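Long-range contact in GGDEF and EAL domain-containing protein (Vibrio cholerae O1 str. 2010EL-1786, PDB 6PWK), which binds c-di-GMP in its EAL domain and probably acts as a receptor that helps control large adhesins in biofilm formation: residues Asp267-Ile278 / Leu300-Cys309. Numbering follows the deposited sequence.
Sequences DPLAINIAQGSI and LLHFEIPEGC. With MG (magnesium ion), chain E; C2E (9,9'-[(2R,3R,3aS,5S,7aR,9R,10R,10aS,12S,14aR)-3,5,10,12-tetrahydroxy-5,12-dioxidooctahydro-2H,7H-difuro[3,2-d:3',2'-j][1,3,7,9,2,8]tetraoxadiphosphacyclododecine-2,9-diyl]bis(2-amino-1,9-dihydro-6H-purin-6-one)), chain C.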
loop_
_atom_site.group_PDB
_atom_site.type_symbol
_atom_site.label_atom_id
_atom_site.label_comp_id
_atom_site.label_asym_id
_atom_site.label_seq_id
_atom_site.Cartn_x
_atom_site.Cartn_y
_atom_site.Cartn_z
ATOM N N ASP A 267 -21.524 -26.754 17.848
ATOM C CA ASP A 267 -20.413 -26.088 18.506
ATOM C C ASP A 267 -19.862 -24.961 17.645
ATOM O O ASP A 267 -20.067 -24.934 16.428
ATOM C CB ASP A 267 -19.305 -27.102 18.813
ATOM C CG ASP A 267 -19.724 -28.128 19.847
ATOM O OD1 ASP A 267 -20.228 -27.723 20.915
ATOM O OD2 ASP A 267 -19.555 -29.339 19.588
ATOM N N PRO A 268 -19.162 -23.998 18.250
ATOM C CA PRO A 268 -18.564 -22.920 17.456
ATOM C C PRO A 268 -17.515 -23.453 16.493
ATOM O O PRO A 268 -16.880 -24.482 16.735
ATOM C CB PRO A 268 -17.934 -22.004 18.515
ATOM C CG PRO A 268 -18.658 -22.321 19.778
ATOM C CD PRO A 268 -18.982 -23.781 19.697
ATOM N N LEU A 269 -17.344 -22.738 15.387
ATOM C CA LEU A 269 -16.371 -23.087 14.363
ATOM C C LEU A 269 -15.327 -21.984 14.260
ATOM O O LEU A 269 -15.673 -20.798 14.211
ATOM C CB LEU A 269 -17.052 -23.305 13.010
ATOM C CG LEU A 269 -18.022 -24.483 12.936
ATOM C CD1 LEU A 269 -18.588 -24.604 11.533
ATOM C CD2 LEU A 269 -17.327 -25.770 13.353
ATOM N N ALA A 270 -14.058 -22.378 14.226
ATOM C CA ALA A 270 -12.944 -21.443 14.135
ATOM C C ALA A 270 -12.489 -21.352 12.684
ATOM O O ALA A 270 -12.015 -22.342 12.116
ATOM C CB ALA A 270 -11.791 -21.877 15.039
ATOM N N ILE A 271 -12.629 -20.169 12.092
ATOM C CA ILE A 271 -12.264 -19.929 10.700
ATOM C C ILE A 271 -10.942 -19.176 10.671
ATOM O O ILE A 271 -10.814 -18.107 11.280
ATOM C CB ILE A 271 -13.355 -19.141 9.960
ATOM C CG1 ILE A 271 -14.706 -19.848 10.078
ATOM C CG2 ILE A 271 -12.974 -18.956 8.500
ATOM C CD1 ILE A 271 -15.829 -19.106 9.388
ATOM N N ASN A 272 -9.960 -19.727 9.958
ATOM C CA ASN A 272 -8.690 -19.036 9.777
ATOM C C ASN A 272 -8.847 -17.887 8.787
ATOM O O ASN A 272 -9.540 -18.006 7.772
ATOM C CB ASN A 272 -7.614 -20.002 9.280
ATOM C CG ASN A 272 -7.253 -21.056 10.307
ATOM O OD1 ASN A 272 -6.531 -20.783 11.267
ATOM N ND2 ASN A 272 -7.743 -22.273 10.103
ATOM N N ILE A 273 -8.192 -16.767 9.088
ATOM C CA ILE A 273 -8.200 -15.589 8.230
ATOM C C ILE A 273 -6.757 -15.217 7.921
ATOM O O ILE A 273 -5.934 -15.103 8.835
ATOM C CB ILE A 273 -8.931 -14.401 8.888
ATOM C CG1 ILE A 273 -10.345 -14.803 9.315
ATOM C CG2 ILE A 273 -8.977 -13.212 7.941
ATOM C CD1 ILE A 273 -11.258 -15.165 8.164
ATOM N N ALA A 274 -6.451 -15.028 6.642
ATOM C CA ALA A 274 -5.110 -14.616 6.259
ATOM C C ALA A 274 -4.901 -13.135 6.561
ATOM O O ALA A 274 -5.851 -12.357 6.678
ATOM C CB ALA A 274 -4.863 -14.894 4.775
ATOM N N GLN A 275 -3.629 -12.748 6.692
ATOM C CA GLN A 275 -3.315 -11.354 6.992
ATOM C C GLN A 275 -3.668 -10.442 5.825
ATOM O O GLN A 275 -4.203 -9.345 6.027
ATOM C CB GLN A 275 -1.837 -11.209 7.358
ATOM C CG GLN A 275 -1.392 -9.764 7.549
ATOM C CD GLN A 275 -0.022 -9.649 8.190
ATOM O OE1 GLN A 275 0.447 -10.574 8.853
ATOM N NE2 GLN A 275 0.628 -8.508 7.995
ATOM N N GLY A 276 -3.384 -10.878 4.596
ATOM C CA GLY A 276 -3.690 -10.074 3.427
ATOM C C GLY A 276 -5.163 -9.773 3.251
ATOM O O GLY A 276 -5.513 -8.808 2.564
ATOM N N SER A 277 -6.039 -10.578 3.855
ATOM C CA SER A 277 -7.469 -10.300 3.786
ATOM C C SER A 277 -7.868 -9.202 4.767
ATOM O O SER A 277 -8.729 -8.372 4.458
ATOM C CB SER A 277 -8.265 -11.576 4.059
ATOM O OG SER A 277 -7.879 -12.614 3.174
ATOM N N ILE A 278 -7.241 -9.180 5.947
ATOM C CA ILE A 278 -7.600 -8.209 6.975
ATOM C C ILE A 278 -7.161 -6.801 6.584
ATOM O O ILE A 278 -7.820 -5.815 6.943
ATOM C CB ILE A 278 -7.008 -8.661 8.326
ATOM C CG1 ILE A 278 -7.960 -9.653 9.000
ATOM C CG2 ILE A 278 -6.703 -7.479 9.238
ATOM C CD1 ILE A 278 -7.383 -10.325 10.216
ATOM N N LEU A 300 -21.723 -18.585 16.839
ATOM C CA LEU A 300 -21.016 -19.839 16.616
ATOM C C LEU A 300 -19.805 -19.675 15.703
ATOM O O LEU A 300 -19.291 -20.672 15.183
ATOM C CB LEU A 300 -21.971 -20.885 16.038
ATOM C CG LEU A 300 -23.180 -21.278 16.888
ATOM C CD1 LEU A 300 -24.136 -22.146 16.087
ATOM C CD2 LEU A 300 -22.730 -22.000 18.147
ATOM N N LEU A 301 -19.339 -18.445 15.496
ATOM C CA LEU A 301 -18.226 -18.166 14.595
ATOM C C LEU A 301 -17.072 -17.565 15.384
ATOM O O LEU A 301 -17.216 -16.498 15.989
ATOM C CB LEU A 301 -18.648 -17.219 13.470
ATOM C CG LEU A 301 -19.518 -17.795 12.352
ATOM C CD1 LEU A 301 -19.960 -16.694 11.403
ATOM C CD2 LEU A 301 -18.771 -18.877 11.597
ATOM N N HIS A 302 -15.933 -18.252 15.372
ATOM C CA HIS A 302 -14.683 -17.738 15.918
ATOM C C HIS A 302 -13.737 -17.468 14.757
ATOM O O HIS A 302 -13.469 -18.365 13.952
ATOM C CB HIS A 302 -14.055 -18.727 16.901
ATOM C CG HIS A 302 -14.822 -18.890 18.176
ATOM N ND1 HIS A 302 -14.381 -19.685 19.212
ATOM C CD2 HIS A 302 -15.999 -18.360 18.585
ATOM C CE1 HIS A 302 -15.253 -19.638 20.203
ATOM N NE2 HIS A 302 -16.245 -18.841 19.847
ATOM N N PHE A 303 -13.241 -16.240 14.663
ATOM C CA PHE A 303 -12.319 -15.855 13.602
ATOM C C PHE A 303 -10.891 -15.939 14.127
ATOM O O PHE A 303 -10.516 -15.201 15.042
ATOM C CB PHE A 303 -12.636 -14.454 13.083
ATOM C CG PHE A 303 -13.897 -14.387 12.270
ATOM C CD1 PHE A 303 -13.894 -14.742 10.932
ATOM C CD2 PHE A 303 -15.090 -13.983 12.847
ATOM C CE1 PHE A 303 -15.053 -14.689 10.182
ATOM C CE2 PHE A 303 -16.254 -13.927 12.101
ATOM C CZ PHE A 303 -16.236 -14.281 10.767
ATOM N N GLU A 304 -10.102 -16.843 13.550
ATOM C CA GLU A 304 -8.731 -17.074 13.989
ATOM C C GLU A 304 -7.811 -16.132 13.221
ATOM O O GLU A 304 -7.632 -16.276 12.007
ATOM C CB GLU A 304 -8.339 -18.534 13.782
ATOM C CG GLU A 304 -7.311 -19.035 14.781
ATOM C CD GLU A 304 -7.469 -20.512 15.094
ATOM O OE1 GLU A 304 -6.779 -21.337 14.459
ATOM O OE2 GLU A 304 -8.291 -20.849 15.972
ATOM N N ILE A 305 -7.228 -15.175 13.926
ATOM C CA ILE A 305 -6.407 -14.123 13.334
ATOM C C ILE A 305 -4.952 -14.393 13.694
ATOM O O ILE A 305 -4.648 -14.600 14.875
ATOM C CB ILE A 305 -6.837 -12.727 13.822
ATOM C CG1 ILE A 305 -8.306 -12.477 13.470
ATOM C CG2 ILE A 305 -5.949 -11.657 13.223
ATOM C CD1 ILE A 305 -8.861 -11.197 14.046
ATOM N N PRO A 306 -4.034 -14.404 12.727
ATOM C CA PRO A 306 -2.627 -14.660 13.052
ATOM C C PRO A 306 -2.052 -13.555 13.924
ATOM O O PRO A 306 -2.459 -12.394 13.844
ATOM C CB PRO A 306 -1.943 -14.701 11.678
ATOM C CG PRO A 306 -3.052 -14.918 10.693
ATOM C CD PRO A 306 -4.239 -14.224 11.282
ATOM N N GLU A 307 -1.089 -13.936 14.767
ATOM C CA GLU A 307 -0.449 -12.962 15.647
ATOM C C GLU A 307 0.243 -11.860 14.854
ATOM O O GLU A 307 0.323 -10.718 15.320
ATOM C CB GLU A 307 0.543 -13.666 16.572
ATOM C CG GLU A 307 1.359 -12.725 17.445
ATOM C CD GLU A 307 2.137 -13.454 18.519
ATOM O OE1 GLU A 307 1.634 -13.551 19.658
ATOM O OE2 GLU A 307 3.251 -13.935 18.221
ATOM N N GLY A 308 0.736 -12.178 13.655
ATOM C CA GLY A 308 1.374 -11.166 12.831
ATOM C C GLY A 308 0.461 -10.005 12.491
ATOM O O GLY A 308 0.929 -8.881 12.291
ATOM N N CYS A 309 -0.850 -10.252 12.417
ATOM C CA CYS A 309 -1.795 -9.168 12.171
ATOM C C CYS A 309 -1.777 -8.154 13.305
ATOM O O CYS A 309 -1.710 -6.943 13.071
ATOM C CB CYS A 309 -3.206 -9.722 11.992
ATOM S SG CYS A 309 -3.562 -10.401 10.374
HETATM MG MG MG E . -5.234 -21.645 12.982
HETATM P P1 C2E C . -2.871 -23.632 11.154
HETATM O O2P C2E C . -3.731 -22.546 11.744
HETATM O O1P C2E C . -1.733 -23.794 12.122
HETATM O "O5'" C2E C . -3.633 -25.081 11.161
HETATM C "C5'" C2E C . -2.982 -26.160 11.746
HETATM C "C4'" C2E C . -2.286 -26.937 10.595
HETATM O "O4'" C2E C . -1.562 -27.906 11.074
HETATM C "C3'" C2E C . -3.320 -27.657 9.712
HETATM O "O3'" C2E C . -2.679 -28.032 8.591
HETATM C "C2'" C2E C . -3.586 -28.914 10.555
HETATM O "O2'" C2E C . -4.234 -29.964 9.719
HETATM C "C1'" C2E C . -2.355 -29.279 10.777
HETATM N N9 C2E C . -2.021 -30.128 11.892
HETATM C C8 C2E C . -3.170 -30.019 12.603
HETATM N N7 C2E C . -3.009 -30.773 13.721
HETATM C C5 C2E C . -1.797 -31.315 13.701
HETATM C C6 C2E C . -1.019 -32.241 14.653
HETATM O O6 C2E C . -1.494 -32.639 15.662
HETATM N N1 C2E C . 0.313 -32.645 14.320
HETATM C C2 C2E C . 0.953 -32.200 13.109
HETATM N N2 C2E C . 2.308 -32.579 12.720
HETATM N N3 C2E C . 0.191 -31.323 12.235
HETATM C C4 C2E C . -1.193 -30.901 12.568
HETATM P P11 C2E C . -3.472 -27.564 7.210
HETATM O O21 C2E C . -4.797 -28.211 6.903
HETATM O O11 C2E C . -2.570 -27.940 6.062
HETATM O O5A C2E C . -3.473 -25.921 7.373
HETATM C C5A C2E C . -2.207 -25.362 7.151
HETATM C C4A C2E C . -2.293 -23.890 7.200
HETATM O O4A C2E C . -2.979 -23.458 6.176
HETATM C C3A C2E C . -3.110 -23.393 8.587
HETATM O O3A C2E C . -2.142 -23.219 9.725
HETATM C C2A C2E C . -3.627 -22.321 8.302
HETATM O O2A C2E C . -2.678 -21.189 8.601
HETATM C C1A C2E C . -3.936 -22.416 6.709
HETATM N N91 C2E C . -5.186 -22.758 6.503
HETATM C C81 C2E C . -5.760 -23.971 6.541
HETATM N N71 C2E C . -7.062 -23.781 6.256
HETATM C C51 C2E C . -7.269 -22.483 6.051
HETATM C C61 C2E C . -8.520 -21.688 5.700
HETATM O O61 C2E C . -9.539 -22.268 5.570
HETATM N N11 C2E C . -8.466 -20.268 5.532
HETATM C C21 C2E C . -7.219 -19.574 5.694
HETATM N N21 C2E C . -7.168 -18.130 5.521
HETATM N N31 C2E C . -6.024 -20.348 6.033
HETATM C C41 C2E C . -6.090 -21.830 6.205
#
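Two neighbouring parallel strands of the EAL-domain barrel, 269-272 and 301-305, meet here and carry half of the protein's magnesium ligands at their C-terminal ends. A stretch containing helix 281-292 joins them as a right-handed beta-alpha-beta crossover, as in TIM-like barrels. Asn-272 and Glu-304 pair across the strands and lie side by side, pointing the same way into the c-di-GMP site. Asn-272 OD1 is modelled 2.3 Å from the magnesium ion, and Glu-304 OE1 is 2.2 Å from it. The amide and carboxylate planes are 79° apart. Glu-304 CG is anti to the backbone N (chi1 -150°), and a bend at chi2 turns OE1 to the metal. Its other oxygen, OE2, forms a salt bridge with Lys-355. Glu-218, Asp-334 and a phosphate oxygen of c-di-GMP also bind the ion.

Five backbone hydrogen bonds join the two segments, from Leu-269 N with Leu-300 O at one end to Ile-273 N with Glu-304 O at the other. The bond from Ile-271 N to His-302 O is 2.7 Å long. His-302 lies on the same side of the sheet as Asn-272 and Glu-304, and Pro-268 CB sits over its ring in a CH-pi contact, 4.0 Å from the ring centroid. On the other side of the sheet, Ile-271 CD1 meets Leu-301 CD2 at 3.7 Å, under helix 245-261. Ile-273 CD1 comes to the edge of the Phe-303 ring, 3.8 Å from Phe-303 CD1. Ile-278, in helix 275-278, crosses Ile-305 at about a right angle, and Ile-278 CD1 lies 3.6 Å from Ile-305 CG2 and 3.8 Å from Cys-309 SG.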